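Secreted protein (PDB 5M6Q) probably acts as a microbial transglutaminase, joining the side-chain amide carbonyl of protein-bound glutamine to amines such as lysine side chains. Local coordinates at residues A1-P6 and T184-N189. Sequence-based numbering, arbitrary orientation.
Sequences APLAPP and TWWHAN
W186 turns the benzo end of its indole toward the N-terminal segment and meets A4 and L3 there. The methyl of A4 sits at the ring edge, in the plane of the indole, with CB 3.7 Å from W186 CH2; a residue this small lets the backbone come close to the ring. L3 adds one branch at a slant, its CD2 lying 3.9 Å from W186 CH2. That branch reaches the ring because CG stands anti to the backbone N (chi1 -174°), and the same side chain also packs against Y21, A24, W25 and Y28 of helix 18-28, a largely aromatic and apolar setting that suits a leucine. Tryptophan suits this place on the strand: its long, flat indole spans from strand 184-188 to the N-terminal segment, and its NE1 is hydrogen-bonded to D179. W16 meets the same indole with planes at about 50°, and V197 and Q199 of the neighbouring strand touch it too. Replacing W186 by an alanine removes the whole indole, which would probably leave a gap beside L3 and A4 and D179 without its NE1 partner. Beyond the apolar contact, R14 and Q199 hold the carbonyl of P5, fastening the tail further along. The arrangement is an irregular N-terminal segment lying against the end of an indole, with L3 linking helix 18-28 to W186 of strand 184-188, an inner strand of the antiparallel sheet in this microbial transglutaminase fold.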
ATOM      1  N   ALA A   1      10.119  19.413  -0.836  1.00 47.59           N
ATOM      2  CA  ALA A   1      11.146  18.881   0.063  1.00 47.54           C
ATOM      3  C   ALA A   1      10.696  17.553   0.675  1.00 51.27           C
ATOM      4  O   ALA A   1       9.746  17.522   1.462  1.00 48.98           O
ATOM      5  CB  ALA A   1      11.469  19.886   1.160  1.00 53.81           C
ATOM      6  N   PRO A   2      11.381  16.455   0.319  1.00 38.95           N
ATOM      7  CA  PRO A   2      10.957  15.104   0.712  1.00 38.91           C
ATOM      8  C   PRO A   2      10.977  14.859   2.227  1.00 37.95           C
ATOM      9  O   PRO A   2      11.614  15.596   2.983  1.00 34.17           O
ATOM     10  CB  PRO A   2      11.971  14.201  -0.004  1.00 41.17           C
ATOM     11  CG  PRO A   2      13.163  15.094  -0.270  1.00 44.36           C
ATOM     12  CD  PRO A   2      12.575  16.434  -0.542  1.00 44.44           C
ATOM     13  N   LEU A   3      10.260  13.830   2.662  1.00 35.07           N
ATOM     14  CA  LEU A   3      10.175  13.507   4.076  1.00 34.00           C
ATOM     15  C   LEU A   3      11.570  13.202   4.617  1.00 31.05           C
ATOM     16  O   LEU A   3      11.941  13.634   5.711  1.00 31.00           O
ATOM     17  CB  LEU A   3       9.224  12.324   4.296  1.00 29.08           C
ATOM     18  CG  LEU A   3       8.909  11.942   5.750  1.00 28.30           C
ATOM     19  CD1 LEU A   3       7.494  11.392   5.880  1.00 29.15           C
ATOM     20  CD2 LEU A   3       9.899  10.921   6.255  1.00 27.45           C
ATOM     21  N   ALA A   4      12.332  12.457   3.823  1.00 28.46           N
ATOM     22  CA  ALA A   4      13.679  12.047   4.172  1.00 30.68           C
ATOM     23  C   ALA A   4      14.534  12.099   2.926  1.00 29.92           C
ATOM     24  O   ALA A   4      14.014  12.016   1.824  1.00 31.28           O
ATOM     25  CB  ALA A   4      13.683  10.640   4.762  1.00 28.76           C
ATOM     26  N   PRO A   5      15.855  12.229   3.091  1.00 32.98           N
ATOM     27  CA  PRO A   5      16.689  12.184   1.893  1.00 30.78           C
ATOM     28  C   PRO A   5      16.711  10.780   1.295  1.00 32.50           C
ATOM     29  O   PRO A   5      16.333   9.813   1.961  1.00 29.41           O
ATOM     30  CB  PRO A   5      18.074  12.590   2.411  1.00 27.05           C
ATOM     31  CG  PRO A   5      18.063  12.216   3.837  1.00 36.70           C
ATOM     32  CD  PRO A   5      16.648  12.441   4.314  1.00 30.12           C
ATOM     33  N   PRO A   6      17.138  10.668   0.038  1.00 32.04           N
ATOM     34  CA  PRO A   6      17.321   9.334  -0.540  1.00 34.20           C
ATOM     35  C   PRO A   6      18.414   8.527   0.173  1.00 31.55           C
ATOM     36  O   PRO A   6      19.167   9.046   1.002  1.00 29.55           O
ATOM     37  CB  PRO A   6      17.712   9.626  -1.993  1.00 28.94           C
ATOM     38  CG  PRO A   6      18.204  11.038  -1.996  1.00 31.52           C
ATOM     39  CD  PRO A   6      17.424  11.748  -0.926  1.00 34.81           C
ATOM     40  N   THR A 184      11.864   5.070  -2.446  1.00 20.99           N
ATOM     41  CA  THR A 184      12.109   4.116  -1.365  1.00 20.58           C
ATOM     42  C   THR A 184      10.799   3.578  -0.816  1.00 21.83           C
ATOM     43  O   THR A 184       9.728   4.115  -1.086  1.00 23.56           O
ATOM     44  CB  THR A 184      12.906   4.728  -0.201  1.00 19.37           C
ATOM     45  OG1 THR A 184      12.255   5.919   0.264  1.00 26.04           O
ATOM     46  CG2 THR A 184      14.326   5.075  -0.651  1.00 21.62           C
ATOM     47  N   TRP A 185      10.919   2.524  -0.025  1.00 20.06           N
ATOM     48  CA  TRP A 185       9.794   1.786   0.487  1.00 18.47           C
ATOM     49  C   TRP A 185       9.861   1.798   2.010  1.00 21.06           C
ATOM     50  O   TRP A 185      10.856   1.377   2.595  1.00 25.39           O
ATOM     51  CB  TRP A 185       9.807   0.367  -0.087  1.00 20.08           C
ATOM     52  CG  TRP A 185       9.545   0.443  -1.553  1.00 21.59           C
ATOM     53  CD1 TRP A 185      10.447   0.755  -2.533  1.00 21.43           C
ATOM     54  CD2 TRP A 185       8.270   0.309  -2.204  1.00 20.38           C
ATOM     55  NE1 TRP A 185       9.815   0.788  -3.759  1.00 21.36           N
ATOM     56  CE2 TRP A 185       8.482   0.512  -3.584  1.00 20.82           C
ATOM     57  CE3 TRP A 185       6.976   0.018  -1.755  1.00 20.08           C
ATOM     58  CZ2 TRP A 185       7.446   0.435  -4.521  1.00 19.72           C
ATOM     59  CZ3 TRP A 185       5.952  -0.069  -2.684  1.00 18.38           C
ATOM     60  CH2 TRP A 185       6.190   0.143  -4.053  1.00 20.77           C
ATOM     61  N   TRP A 186       8.816   2.339   2.632  1.00 21.10           N
ATOM     62  CA  TRP A 186       8.798   2.536   4.076  1.00 19.07           C
ATOM     63  C   TRP A 186       8.029   1.437   4.768  1.00 21.38           C
ATOM     64  O   TRP A 186       6.857   1.208   4.478  1.00 20.04           O
ATOM     65  CB  TRP A 186       8.197   3.899   4.403  1.00 20.01           C
ATOM     66  CG  TRP A 186       9.079   5.011   3.946  1.00 24.81           C
ATOM     67  CD1 TRP A 186       9.212   5.477   2.673  1.00 27.39           C
ATOM     68  CD2 TRP A 186       9.985   5.780   4.756  1.00 24.63           C
ATOM     69  NE1 TRP A 186      10.138   6.504   2.642  1.00 25.58           N
ATOM     70  CE2 TRP A 186      10.625   6.707   3.905  1.00 23.85           C
ATOM     71  CE3 TRP A 186      10.323   5.765   6.113  1.00 18.68           C
ATOM     72  CZ2 TRP A 186      11.571   7.623   4.369  1.00 22.43           C
ATOM     73  CZ3 TRP A 186      11.259   6.681   6.572  1.00 21.36           C
ATOM     74  CH2 TRP A 186      11.868   7.597   5.706  1.00 22.84           C
ATOM     75  N   HIS A 187       8.696   0.741   5.675  1.00 21.89           N
ATOM     76  CA  HIS A 187       8.041  -0.326   6.392  1.00 18.89           C
ATOM     77  C   HIS A 187       8.569  -0.342   7.819  1.00 19.63           C
ATOM     78  O   HIS A 187       9.098   0.656   8.290  1.00 20.81           O
ATOM     79  CB  HIS A 187       8.220  -1.691   5.683  1.00 19.93           C
ATOM     80  CG  HIS A 187       9.636  -2.056   5.342  1.00 18.14           C
ATOM     81  ND1 HIS A 187      10.154  -3.306   5.596  1.00 24.70           N
ATOM     82  CD2 HIS A 187      10.617  -1.367   4.712  1.00 23.66           C
ATOM     83  CE1 HIS A 187      11.401  -3.363   5.170  1.00 26.29           C
ATOM     84  NE2 HIS A 187      11.706  -2.202   4.624  1.00 21.78           N
ATOM     85  N   ALA A 188       8.379  -1.447   8.522  1.00 20.53           N
ATOM     86  CA  ALA A 188       8.781  -1.518   9.928  1.00 24.50           C
ATOM     87  C   ALA A 188       8.931  -2.980  10.319  1.00 21.04           C
ATOM     88  O   ALA A 188       8.582  -3.870   9.539  1.00 26.88           O
ATOM     89  CB  ALA A 188       7.763  -0.794  10.847  1.00 18.33           C
ATOM     90  N   ASN A 189       9.466  -3.238  11.508  1.00 27.29           N
ATOM     91  CA  ASN A 189       9.708  -4.619  11.907  1.00 25.32           C
ATOM     92  C   ASN A 189       8.460  -5.267  12.504  1.00 27.01           C
ATOM     93  O   ASN A 189       8.084  -6.363  12.102  1.00 26.29           O
ATOM     94  CB  ASN A 189      10.894  -4.718  12.876  1.00 26.19           C
ATOM     95  CG  ASN A 189      10.753  -3.837  14.107  1.00 27.08           C
ATOM     96  OD1 ASN A 189       9.889  -2.955  14.193  1.00 26.22           O
ATOM     97  ND2 ASN A 189      11.623  -4.072  15.075  1.00 28.58           N
TER